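Local atomic coordinates of outer membrane protein Omp121 (Bacteroides thetaiotaomicron, PDB entry 5FQ8), a protein that probably imports nutrients across the bacterial outer membrane as a TonB-dependent barrel transporter, working with a lipoprotein partner, and binds calcium. Residues E193-F198 and Q845-D850; P242-D247 and Y335-D340; T833-Y838 and S896-D901. All coordinates share one frame; numbering follows the deposited sequence.

Contact 1 of 3, residues E193-F198 and Q845-D850. With CA (calcium ion), chain N.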
loop_
_atom_site.group_PDB
_atom_site.type_symbol
_atom_site.label_atom_id
_atom_site.label_comp_id
_atom_site.label_asym_id
_atom_site.label_seq_id
_atom_site.Cartn_x
_atom_site.Cartn_y
_atom_site.Cartn_z
ATOM N N GLU B 193 -9.085 -37.994 -16.447
ATOM C CA GLU B 193 -8.574 -39.312 -16.763
ATOM C C GLU B 193 -7.284 -39.167 -17.544
ATOM O O GLU B 193 -7.233 -38.470 -18.555
ATOM C CB GLU B 193 -9.600 -40.110 -17.552
ATOM C CG GLU B 193 -9.129 -41.484 -17.926
ATOM C CD GLU B 193 -10.116 -42.212 -18.763
ATOM O OE1 GLU B 193 -11.164 -41.628 -19.075
ATOM O OE2 GLU B 193 -9.840 -43.368 -19.109
ATOM N N PHE B 194 -6.251 -39.831 -17.070
ATOM C CA PHE B 194 -4.901 -39.642 -17.559
ATOM C C PHE B 194 -4.478 -40.771 -18.468
ATOM O O PHE B 194 -5.020 -41.869 -18.424
ATOM C CB PHE B 194 -3.916 -39.563 -16.398
ATOM C CG PHE B 194 -4.181 -38.441 -15.479
ATOM C CD1 PHE B 194 -4.061 -37.141 -15.920
ATOM C CD2 PHE B 194 -4.554 -38.675 -14.174
ATOM C CE1 PHE B 194 -4.313 -36.097 -15.081
ATOM C CE2 PHE B 194 -4.791 -37.630 -13.326
ATOM C CZ PHE B 194 -4.678 -36.339 -13.779
ATOM N N GLN B 195 -3.484 -40.479 -19.285
ATOM C CA GLN B 195 -2.759 -41.487 -20.025
ATOM C C GLN B 195 -1.649 -42.013 -19.130
ATOM O O GLN B 195 -0.996 -41.245 -18.441
ATOM C CB GLN B 195 -2.201 -40.871 -21.305
ATOM C CG GLN B 195 -0.857 -41.407 -21.728
ATOM C CD GLN B 195 0.283 -40.581 -21.219
ATOM O OE1 GLN B 195 1.331 -41.108 -20.902
ATOM N NE2 GLN B 195 0.089 -39.280 -21.140
ATOM N N ASN B 196 -1.452 -43.308 -19.108
ATOM C CA ASN B 196 -0.341 -43.893 -18.363
ATOM C C ASN B 196 0.588 -44.666 -19.287
ATOM O O ASN B 196 1.216 -45.636 -18.874
ATOM C CB ASN B 196 -0.819 -44.800 -17.221
ATOM C CG ASN B 196 -1.505 -44.029 -16.095
ATOM O OD1 ASN B 196 -0.859 -43.319 -15.328
ATOM N ND2 ASN B 196 -2.806 -44.208 -15.967
ATOM N N GLU B 197 0.681 -44.245 -20.543
ATOM C CA GLU B 197 1.488 -44.945 -21.525
ATOM C C GLU B 197 2.876 -44.345 -21.687
ATOM O O GLU B 197 3.848 -45.089 -21.849
ATOM C CB GLU B 197 0.761 -44.947 -22.869
ATOM C CG GLU B 197 1.140 -46.080 -23.796
ATOM C CD GLU B 197 0.372 -46.056 -25.099
ATOM O OE1 GLU B 197 -0.670 -45.375 -25.170
ATOM O OE2 GLU B 197 0.815 -46.724 -26.051
ATOM N N PHE B 198 2.999 -43.021 -21.618
ATOM C CA PHE B 198 4.260 -42.328 -21.851
ATOM C C PHE B 198 4.594 -41.430 -20.666
ATOM O O PHE B 198 3.710 -40.905 -19.992
ATOM C CB PHE B 198 4.201 -41.501 -23.136
ATOM C CG PHE B 198 3.509 -42.186 -24.278
ATOM C CD1 PHE B 198 4.209 -43.020 -25.129
ATOM C CD2 PHE B 198 2.160 -41.990 -24.502
ATOM C CE1 PHE B 198 3.580 -43.638 -26.167
ATOM C CE2 PHE B 198 1.523 -42.606 -25.546
ATOM C CZ PHE B 198 2.235 -43.431 -26.379
ATOM N N GLN B 845 -6.764 -38.753 -24.034
ATOM C CA GLN B 845 -6.941 -38.416 -25.436
ATOM C C GLN B 845 -5.619 -38.221 -26.161
ATOM O O GLN B 845 -5.512 -38.576 -27.337
ATOM C CB GLN B 845 -7.785 -37.157 -25.574
ATOM C CG GLN B 845 -9.252 -37.368 -25.368
ATOM C CD GLN B 845 -9.629 -37.348 -23.931
ATOM O OE1 GLN B 845 -8.786 -37.487 -23.072
ATOM N NE2 GLN B 845 -10.903 -37.174 -23.656
ATOM N N THR B 846 -4.604 -37.670 -25.499
ATOM C CA THR B 846 -3.384 -37.374 -26.233
ATOM C C THR B 846 -2.600 -38.626 -26.579
ATOM O O THR B 846 -1.610 -38.531 -27.310
ATOM C CB THR B 846 -2.491 -36.405 -25.454
ATOM O OG1 THR B 846 -1.899 -37.069 -24.338
ATOM C CG2 THR B 846 -3.280 -35.208 -24.976
ATOM N N ALA B 847 -3.014 -39.782 -26.087
ATOM C CA ALA B 847 -2.379 -41.028 -26.477
ATOM C C ALA B 847 -2.945 -41.579 -27.781
ATOM O O ALA B 847 -2.767 -42.752 -28.066
ATOM C CB ALA B 847 -2.522 -42.046 -25.350
ATOM N N TYR B 848 -3.525 -40.709 -28.606
ATOM C CA TYR B 848 -4.480 -41.101 -29.639
ATOM C C TYR B 848 -3.935 -42.135 -30.619
ATOM O O TYR B 848 -4.557 -43.174 -30.843
ATOM C CB TYR B 848 -4.941 -39.860 -30.385
ATOM C CG TYR B 848 -5.498 -40.096 -31.760
ATOM C CD1 TYR B 848 -6.775 -40.580 -31.926
ATOM C CD2 TYR B 848 -4.763 -39.781 -32.889
ATOM C CE1 TYR B 848 -7.291 -40.773 -33.161
ATOM C CE2 TYR B 848 -5.277 -39.970 -34.125
ATOM C CZ TYR B 848 -6.544 -40.469 -34.257
ATOM O OH TYR B 848 -7.074 -40.674 -35.504
ATOM N N ASN B 849 -2.825 -41.860 -31.271
ATOM C CA ASN B 849 -2.394 -42.764 -32.321
ATOM C C ASN B 849 -1.226 -43.608 -31.873
ATOM O O ASN B 849 -0.366 -43.956 -32.678
ATOM C CB ASN B 849 -2.054 -41.971 -33.578
ATOM C CG ASN B 849 -2.007 -42.825 -34.814
ATOM O OD1 ASN B 849 -3.033 -43.228 -35.327
ATOM N ND2 ASN B 849 -0.813 -43.091 -35.309
ATOM N N ASP B 850 -1.175 -43.935 -30.588
ATOM C CA ASP B 850 0.039 -44.461 -29.982
ATOM C C ASP B 850 1.198 -43.515 -30.258
ATOM O O ASP B 850 2.370 -43.895 -30.232
ATOM C CB ASP B 850 0.339 -45.877 -30.462
ATOM C CG ASP B 850 -0.805 -46.828 -30.181
ATOM O OD1 ASP B 850 -1.974 -46.410 -30.316
ATOM O OD2 ASP B 850 -0.488 -47.989 -29.877
HETATM CA CA CA N . -2.747 -47.087 -28.585
HETATM O O HOH W 1 -4.591 -47.088 -27.243
#
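CG of E197 lies anti to the backbone N (chi1 -155°) with the chain extended beyond it, while Q195 is bent at chi2 (-94°) and F198 turns its ring back beside its own backbone N. These torsions bring three side chains round the methyl of A847, where the loop after barrel strand 177-188 meets the loop after helix 832-839 in this TonB-dependent transporter. F198 comes in edge-on, CE2 lying 4.1 Å from A847 CB. E197 OE1 approaches the same CB to 3.8 Å, and Q195 adds its CG at 4.0 Å. No hydrogen bond joins the two segments. Instead, the Q195 amide folds back on its own loop: F198 N donates to a lone pair of OE1 at 2.6 Å, and the bond from E197 N to that oxygen is weak. This probably helps to hold the bend that brings F198 to A847. Opposite, A847 to D850 form a type I beta turn, with D850 N bonded to A847 O, which places the D850 carboxylate beside that of E197. The two like charges do not touch; E197 OE2 is held by a salt bridge to R217, while D850 OD2 accepts a hydrogen bond from a basic side chain of another protein chain, and both positive groups probably ease the repulsion. E197 and D850 belong to a calcium site of this protein, but here E197 OE1 stands 4.4 Å from the ion. D850 grips it unevenly, OD1 at 2.0 Å and OD2 at 2.8 Å from the calcium, and a water oxygen also binds, 2.3 Å from the metal.

Contact 2 of 3, residues P242-D247 and Y335-D340; sequences PDNIKD and YQTPRD
Residues 244-247 have helical torsions, D247 N bonding to D243 O at 2.7 Å, and face an irregular segment that turns at Q336 through an inverse gamma turn and brings R339 CA to 6.8 Å from P242 CA. R339 carries the contact. Its chain leaves beside its own backbone N and bends at chi2 and chi3, so the guanidinium folds over toward the loop of the transporter that holds P242 and N244. NH1 donates to N244 OD1 at 3.1 Å in a nearly straight bond (167°), reaching a lone pair in the amide plane while OD1 lies close to the guanidinium plane. The two flat groups are nevertheless tilted 62° apart. At the same edge NH2 makes a weak bond to P242 O (3.4 Å). The rest of the guanidinium is taken by the loop at 193-198: NE donates to Q195 O and NH2 to N196 OD1. CG of N244 sits between its backbone N and carbonyl carbon (chi1 60°), which also puts OD1 within a weak bond of I245 N, while its ND2 reaches I341 O. A leucine here lacks both OD1 and ND2, so the bonds to R339 NH1 and I341 O are lost, which would probably loosen the tie between the two loops. Further along, I245 CD1 meets the edge of the Y335 ring at CD1, 4.2 Å away. D247 OD2 accepts hydrogen bonds from S4 and T5 of a separate chain, the lipoprotein BT_2262. The ring of Y335 packs against T833, I836 and N837 of helix 832-839, and the segment 242-247 leads on to barrel strand 252-264.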
loop_
_atom_site.group_PDB
_atom_site.type_symbol
_atom_site.label_atom_id
_atom_site.label_comp_id
_atom_site.label_asym_id
_atom_site.label_seq_id
_atom_site.Cartn_x
_atom_site.Cartn_y
_atom_site.Cartn_z
ATOM N N PRO B 242 -0.023 -44.190 -11.703
ATOM C CA PRO B 242 -1.346 -43.683 -12.076
ATOM C C PRO B 242 -2.065 -42.971 -10.960
ATOM O O PRO B 242 -2.941 -42.147 -11.229
ATOM C CB PRO B 242 -2.090 -44.957 -12.486
ATOM C CG PRO B 242 -1.039 -45.934 -12.792
ATOM C CD PRO B 242 0.067 -45.644 -11.865
ATOM N N ASP B 243 -1.726 -43.257 -9.717
ATOM C CA ASP B 243 -2.404 -42.660 -8.580
ATOM C C ASP B 243 -1.727 -41.397 -8.077
ATOM O O ASP B 243 -2.098 -40.896 -7.014
ATOM C CB ASP B 243 -2.495 -43.673 -7.439
ATOM C CG ASP B 243 -3.841 -44.320 -7.352
ATOM O OD1 ASP B 243 -4.566 -44.263 -8.364
ATOM O OD2 ASP B 243 -4.169 -44.871 -6.273
ATOM N N ASN B 244 -0.764 -40.854 -8.812
ATOM C CA ASN B 244 0.102 -39.852 -8.204
ATOM C C ASN B 244 -0.663 -38.583 -7.866
ATOM O O ASN B 244 -0.548 -38.067 -6.753
ATOM C CB ASN B 244 1.295 -39.569 -9.105
ATOM C CG ASN B 244 0.899 -39.068 -10.448
ATOM O OD1 ASN B 244 -0.275 -39.015 -10.771
ATOM N ND2 ASN B 244 1.881 -38.687 -11.250
ATOM N N ILE B 245 -1.478 -38.086 -8.786
ATOM C CA ILE B 245 -2.271 -36.909 -8.463
ATOM C C ILE B 245 -3.351 -37.250 -7.449
ATOM O O ILE B 245 -3.634 -36.458 -6.546
ATOM C CB ILE B 245 -2.854 -36.301 -9.744
ATOM C CG1 ILE B 245 -1.709 -35.757 -10.581
ATOM C CG2 ILE B 245 -3.857 -35.217 -9.417
ATOM C CD1 ILE B 245 -2.143 -35.064 -11.803
ATOM N N LYS B 246 -3.962 -38.433 -7.569
ATOM C CA LYS B 246 -5.010 -38.819 -6.633
ATOM C C LYS B 246 -4.470 -38.916 -5.213
ATOM O O LYS B 246 -5.144 -38.530 -4.254
ATOM C CB LYS B 246 -5.631 -40.155 -7.050
ATOM C CG LYS B 246 -6.894 -40.560 -6.270
ATOM C CD LYS B 246 -7.142 -42.054 -6.325
ATOM C CE LYS B 246 -8.467 -42.438 -5.678
ATOM N NZ LYS B 246 -8.585 -41.901 -4.292
ATOM N N ASP B 247 -3.257 -39.434 -5.061
ATOM C CA ASP B 247 -2.662 -39.591 -3.742
ATOM C C ASP B 247 -2.248 -38.270 -3.122
ATOM O O ASP B 247 -1.912 -38.240 -1.940
ATOM C CB ASP B 247 -1.443 -40.497 -3.832
ATOM C CG ASP B 247 -1.810 -41.925 -4.026
ATOM O OD1 ASP B 247 -3.007 -42.186 -4.193
ATOM O OD2 ASP B 247 -0.909 -42.783 -4.012
ATOM N N TYR B 335 -1.119 -30.304 -12.003
ATOM C CA TYR B 335 -1.411 -30.907 -13.291
ATOM C C TYR B 335 -0.188 -31.001 -14.182
ATOM O O TYR B 335 -0.140 -31.858 -15.066
ATOM C CB TYR B 335 -2.484 -30.110 -14.003
ATOM C CG TYR B 335 -3.867 -30.368 -13.504
ATOM C CD1 TYR B 335 -4.238 -31.609 -13.016
ATOM C CD2 TYR B 335 -4.812 -29.370 -13.538
ATOM C CE1 TYR B 335 -5.498 -31.830 -12.566
ATOM C CE2 TYR B 335 -6.068 -29.582 -13.084
ATOM C CZ TYR B 335 -6.407 -30.807 -12.605
ATOM O OH TYR B 335 -7.677 -31.001 -12.156
ATOM N N GLN B 336 0.794 -30.124 -13.996
ATOM C CA GLN B 336 1.989 -30.118 -14.834
ATOM C C GLN B 336 3.049 -31.029 -14.228
ATOM O O GLN B 336 4.126 -30.615 -13.826
ATOM C CB GLN B 336 2.508 -28.699 -15.012
ATOM C CG GLN B 336 1.531 -27.804 -15.686
ATOM C CD GLN B 336 2.192 -26.611 -16.310
ATOM O OE1 GLN B 336 3.251 -26.718 -16.910
ATOM N NE2 GLN B 336 1.562 -25.461 -16.183
ATOM N N THR B 337 2.698 -32.302 -14.173
ATOM C CA THR B 337 3.542 -33.336 -13.627
ATOM C C THR B 337 3.611 -34.486 -14.617
ATOM O O THR B 337 2.591 -34.859 -15.194
ATOM C CB THR B 337 2.986 -33.846 -12.302
ATOM O OG1 THR B 337 2.830 -32.757 -11.394
ATOM C CG2 THR B 337 3.923 -34.862 -11.711
ATOM N N PRO B 338 4.783 -35.060 -14.838
ATOM C CA PRO B 338 4.857 -36.254 -15.673
ATOM C C PRO B 338 4.124 -37.410 -15.022
ATOM O O PRO B 338 4.051 -37.511 -13.799
ATOM C CB PRO B 338 6.358 -36.531 -15.762
ATOM C CG PRO B 338 7.006 -35.261 -15.419
ATOM C CD PRO B 338 6.114 -34.603 -14.428
ATOM N N ARG B 339 3.596 -38.300 -15.856
ATOM C CA ARG B 339 2.852 -39.441 -15.343
ATOM C C ARG B 339 3.711 -40.383 -14.533
ATOM O O ARG B 339 3.160 -41.237 -13.851
ATOM C CB ARG B 339 2.211 -40.229 -16.476
ATOM C CG ARG B 339 1.325 -39.424 -17.368
ATOM C CD ARG B 339 0.177 -38.818 -16.616
ATOM N NE ARG B 339 -0.547 -39.842 -15.896
ATOM C CZ ARG B 339 -0.740 -39.846 -14.583
ATOM N NH1 ARG B 339 -0.281 -38.860 -13.844
ATOM N NH2 ARG B 339 -1.406 -40.836 -14.021
ATOM N N ASP B 340 5.029 -40.263 -14.579
ATOM C CA ASP B 340 5.885 -41.202 -13.874
ATOM C C ASP B 340 6.425 -40.665 -12.559
ATOM O O ASP B 340 7.073 -41.414 -11.828
ATOM C CB ASP B 340 7.058 -41.595 -14.764
ATOM C CG ASP B 340 7.868 -40.403 -15.195
ATOM O OD1 ASP B 340 7.350 -39.585 -15.984
ATOM O OD2 ASP B 340 9.023 -40.289 -14.745
#

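Contact 3 of 3, residues T833-Y838 and S896-D901; sequences TKDINY and SCFLVD
Helix 832-839 of this TonB-dependent receptor follows strand 828-831 and packs against the 3-10 segment just before barrel strand 899-915. The tight part surrounds F898, whose CG lies beside its backbone N (chi1 -56°). The D835 carboxylate lies almost parallel to one face of that ring, planes 14° apart, with OD1 3.6 Å from F898 CE2; its other oxygen, OD2, is hydrogen-bonded to Y830 OH. The sulfur of C897 sits above the opposite face, near the rim. From the end of the ring, Y838 closes the group: the edge of F898 points at the Y838 face in an offset T-shaped pair, centroids 5.6 Å apart, and Y838 CB touches F898 CE1 at 3.7 Å. C897 SG also approaches the Y838 ring obliquely, 3.4 Å from CE2. The contact thins toward the strand: V900 meets the helix through CG2 alone, 3.7 Å from K834 CD; CB of partly exposed L899 points away from the helix, and its side chain touches strand 763-766. Between these two regions K834 runs fully extended from a CG anti to the backbone N. NZ lies 3.3 Å from C897 SG and donates to C897 O at 2.4 Å, lying in the plane of that carbonyl.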
loop_
_atom_site.group_PDB
_atom_site.type_symbol
_atom_site.label_atom_id
_atom_site.label_comp_id
_atom_site.label_asym_id
_atom_site.label_seq_id
_atom_site.Cartn_x
_atom_site.Cartn_y
_atom_site.Cartn_z
ATOM N N THR B 833 -8.817 -27.070 -17.347
ATOM C CA THR B 833 -8.338 -28.368 -16.892
ATOM C C THR B 833 -8.112 -29.312 -18.059
ATOM O O THR B 833 -7.165 -30.105 -18.054
ATOM C CB THR B 833 -9.327 -28.971 -15.908
ATOM O OG1 THR B 833 -9.636 -28.015 -14.899
ATOM C CG2 THR B 833 -8.733 -30.170 -15.263
ATOM N N LYS B 834 -8.969 -29.241 -19.068
ATOM C CA LYS B 834 -8.688 -29.955 -20.301
ATOM C C LYS B 834 -7.540 -29.294 -21.046
ATOM O O LYS B 834 -6.659 -29.978 -21.574
ATOM C CB LYS B 834 -9.948 -30.010 -21.164
ATOM C CG LYS B 834 -9.848 -30.885 -22.380
ATOM C CD LYS B 834 -10.983 -30.624 -23.341
ATOM C CE LYS B 834 -10.924 -31.559 -24.519
ATOM N NZ LYS B 834 -12.051 -31.327 -25.449
ATOM N N ASP B 835 -7.515 -27.964 -21.060
ATOM C CA ASP B 835 -6.442 -27.226 -21.714
ATOM C C ASP B 835 -5.071 -27.679 -21.227
ATOM O O ASP B 835 -4.206 -28.055 -22.023
ATOM C CB ASP B 835 -6.624 -25.731 -21.459
ATOM C CG ASP B 835 -6.147 -24.884 -22.601
ATOM O OD1 ASP B 835 -5.223 -25.308 -23.319
ATOM O OD2 ASP B 835 -6.706 -23.788 -22.777
ATOM N N ILE B 836 -4.849 -27.632 -19.915
ATOM C CA ILE B 836 -3.523 -27.902 -19.391
ATOM C C ILE B 836 -3.162 -29.364 -19.559
ATOM O O ILE B 836 -1.981 -29.706 -19.676
ATOM C CB ILE B 836 -3.433 -27.470 -17.921
ATOM C CG1 ILE B 836 -2.002 -27.554 -17.437
ATOM C CG2 ILE B 836 -4.297 -28.344 -17.075
ATOM C CD1 ILE B 836 -1.091 -26.729 -18.249
ATOM N N ASN B 837 -4.161 -30.244 -19.611
ATOM C CA ASN B 837 -3.877 -31.665 -19.685
ATOM C C ASN B 837 -3.679 -32.133 -21.105
ATOM O O ASN B 837 -2.954 -33.100 -21.338
ATOM C CB ASN B 837 -4.990 -32.458 -19.018
ATOM C CG ASN B 837 -4.900 -32.395 -17.544
ATOM O OD1 ASN B 837 -4.070 -33.049 -16.929
ATOM N ND2 ASN B 837 -5.735 -31.579 -16.958
ATOM N N TYR B 838 -4.312 -31.474 -22.061
ATOM C CA TYR B 838 -3.884 -31.626 -23.440
ATOM C C TYR B 838 -2.456 -31.129 -23.620
ATOM O O TYR B 838 -1.576 -31.882 -24.047
ATOM C CB TYR B 838 -4.858 -30.901 -24.363
ATOM C CG TYR B 838 -5.987 -31.791 -24.825
ATOM C CD1 TYR B 838 -6.667 -32.614 -23.928
ATOM C CD2 TYR B 838 -6.372 -31.811 -26.156
ATOM C CE1 TYR B 838 -7.697 -33.429 -24.349
ATOM C CE2 TYR B 838 -7.386 -32.603 -26.581
ATOM C CZ TYR B 838 -8.047 -33.417 -25.676
ATOM O OH TYR B 838 -9.065 -34.221 -26.114
ATOM N N SER B 896 -11.447 -24.461 -29.992
ATOM C CA SER B 896 -12.773 -24.925 -29.624
ATOM C C SER B 896 -12.738 -26.261 -28.899
ATOM O O SER B 896 -13.690 -26.592 -28.191
ATOM C CB SER B 896 -13.624 -25.032 -30.863
ATOM O OG SER B 896 -13.033 -25.978 -31.722
ATOM N N CYS B 897 -11.655 -27.026 -29.047
ATOM C CA CYS B 897 -11.514 -28.281 -28.318
ATOM C C CYS B 897 -11.735 -28.096 -26.836
ATOM O O CYS B 897 -12.174 -29.024 -26.152
ATOM C CB CYS B 897 -10.134 -28.871 -28.558
ATOM S SG CYS B 897 -9.715 -30.261 -27.536
ATOM N N PHE B 898 -11.462 -26.910 -26.320
ATOM C CA PHE B 898 -11.451 -26.703 -24.888
ATOM C C PHE B 898 -12.721 -26.065 -24.381
ATOM O O PHE B 898 -12.817 -25.788 -23.190
ATOM C CB PHE B 898 -10.234 -25.878 -24.503
ATOM C CG PHE B 898 -8.945 -26.491 -24.949
ATOM C CD1 PHE B 898 -8.554 -27.722 -24.474
ATOM C CD2 PHE B 898 -8.144 -25.846 -25.853
ATOM C CE1 PHE B 898 -7.388 -28.294 -24.883
ATOM C CE2 PHE B 898 -6.971 -26.401 -26.261
ATOM C CZ PHE B 898 -6.585 -27.630 -25.783
ATOM N N LEU B 899 -13.697 -25.839 -25.244
ATOM C CA LEU B 899 -15.072 -25.718 -24.794
ATOM C C LEU B 899 -15.622 -27.114 -24.546
ATOM O O LEU B 899 -15.591 -27.967 -25.439
ATOM C CB LEU B 899 -15.903 -24.971 -25.823
ATOM C CG LEU B 899 -15.526 -23.507 -25.915
ATOM C CD1 LEU B 899 -16.178 -22.883 -27.093
ATOM C CD2 LEU B 899 -15.956 -22.811 -24.662
ATOM N N VAL B 900 -16.108 -27.349 -23.330
ATOM C CA VAL B 900 -16.473 -28.674 -22.849
ATOM C C VAL B 900 -17.957 -28.715 -22.519
ATOM O O VAL B 900 -18.526 -27.729 -22.042
ATOM C CB VAL B 900 -15.615 -29.035 -21.627
ATOM C CG1 VAL B 900 -16.186 -30.209 -20.891
ATOM C CG2 VAL B 900 -14.216 -29.316 -22.084
ATOM N N ASP B 901 -18.579 -29.865 -22.780
ATOM C CA ASP B 901 -20.004 -30.045 -22.541
ATOM C C ASP B 901 -20.338 -29.889 -21.060
ATOM O O ASP B 901 -19.711 -30.502 -20.198
ATOM C CB ASP B 901 -20.426 -31.425 -23.048
ATOM C CG ASP B 901 -21.926 -31.573 -23.205
ATOM O OD1 ASP B 901 -22.691 -31.004 -22.405
ATOM O OD2 ASP B 901 -22.340 -32.286 -24.136
#

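The three contacts form one continuous patch on the same side of the chain's centre, with centres about 13 Å (contacts 1 and 2), 15 Å (1 and 3) and 18 Å (2 and 3) apart. R339 ties contact 2 directly to the 193-198 loop of contact 1, where F194 CB also packs 3.4 Å from R339 NE. The side chain of R339 is about 8 Å from that of E197, a residue of the calcium site that includes D850. Helix 832-839 brings contact 3 against both others, through Q845 CG to Y838 OH at 3.2 Å and Y335 OH to T833 CG2 at 3.4 Å. The side chain of Y335 is about 10 Å from that of I283, in a second calcium site.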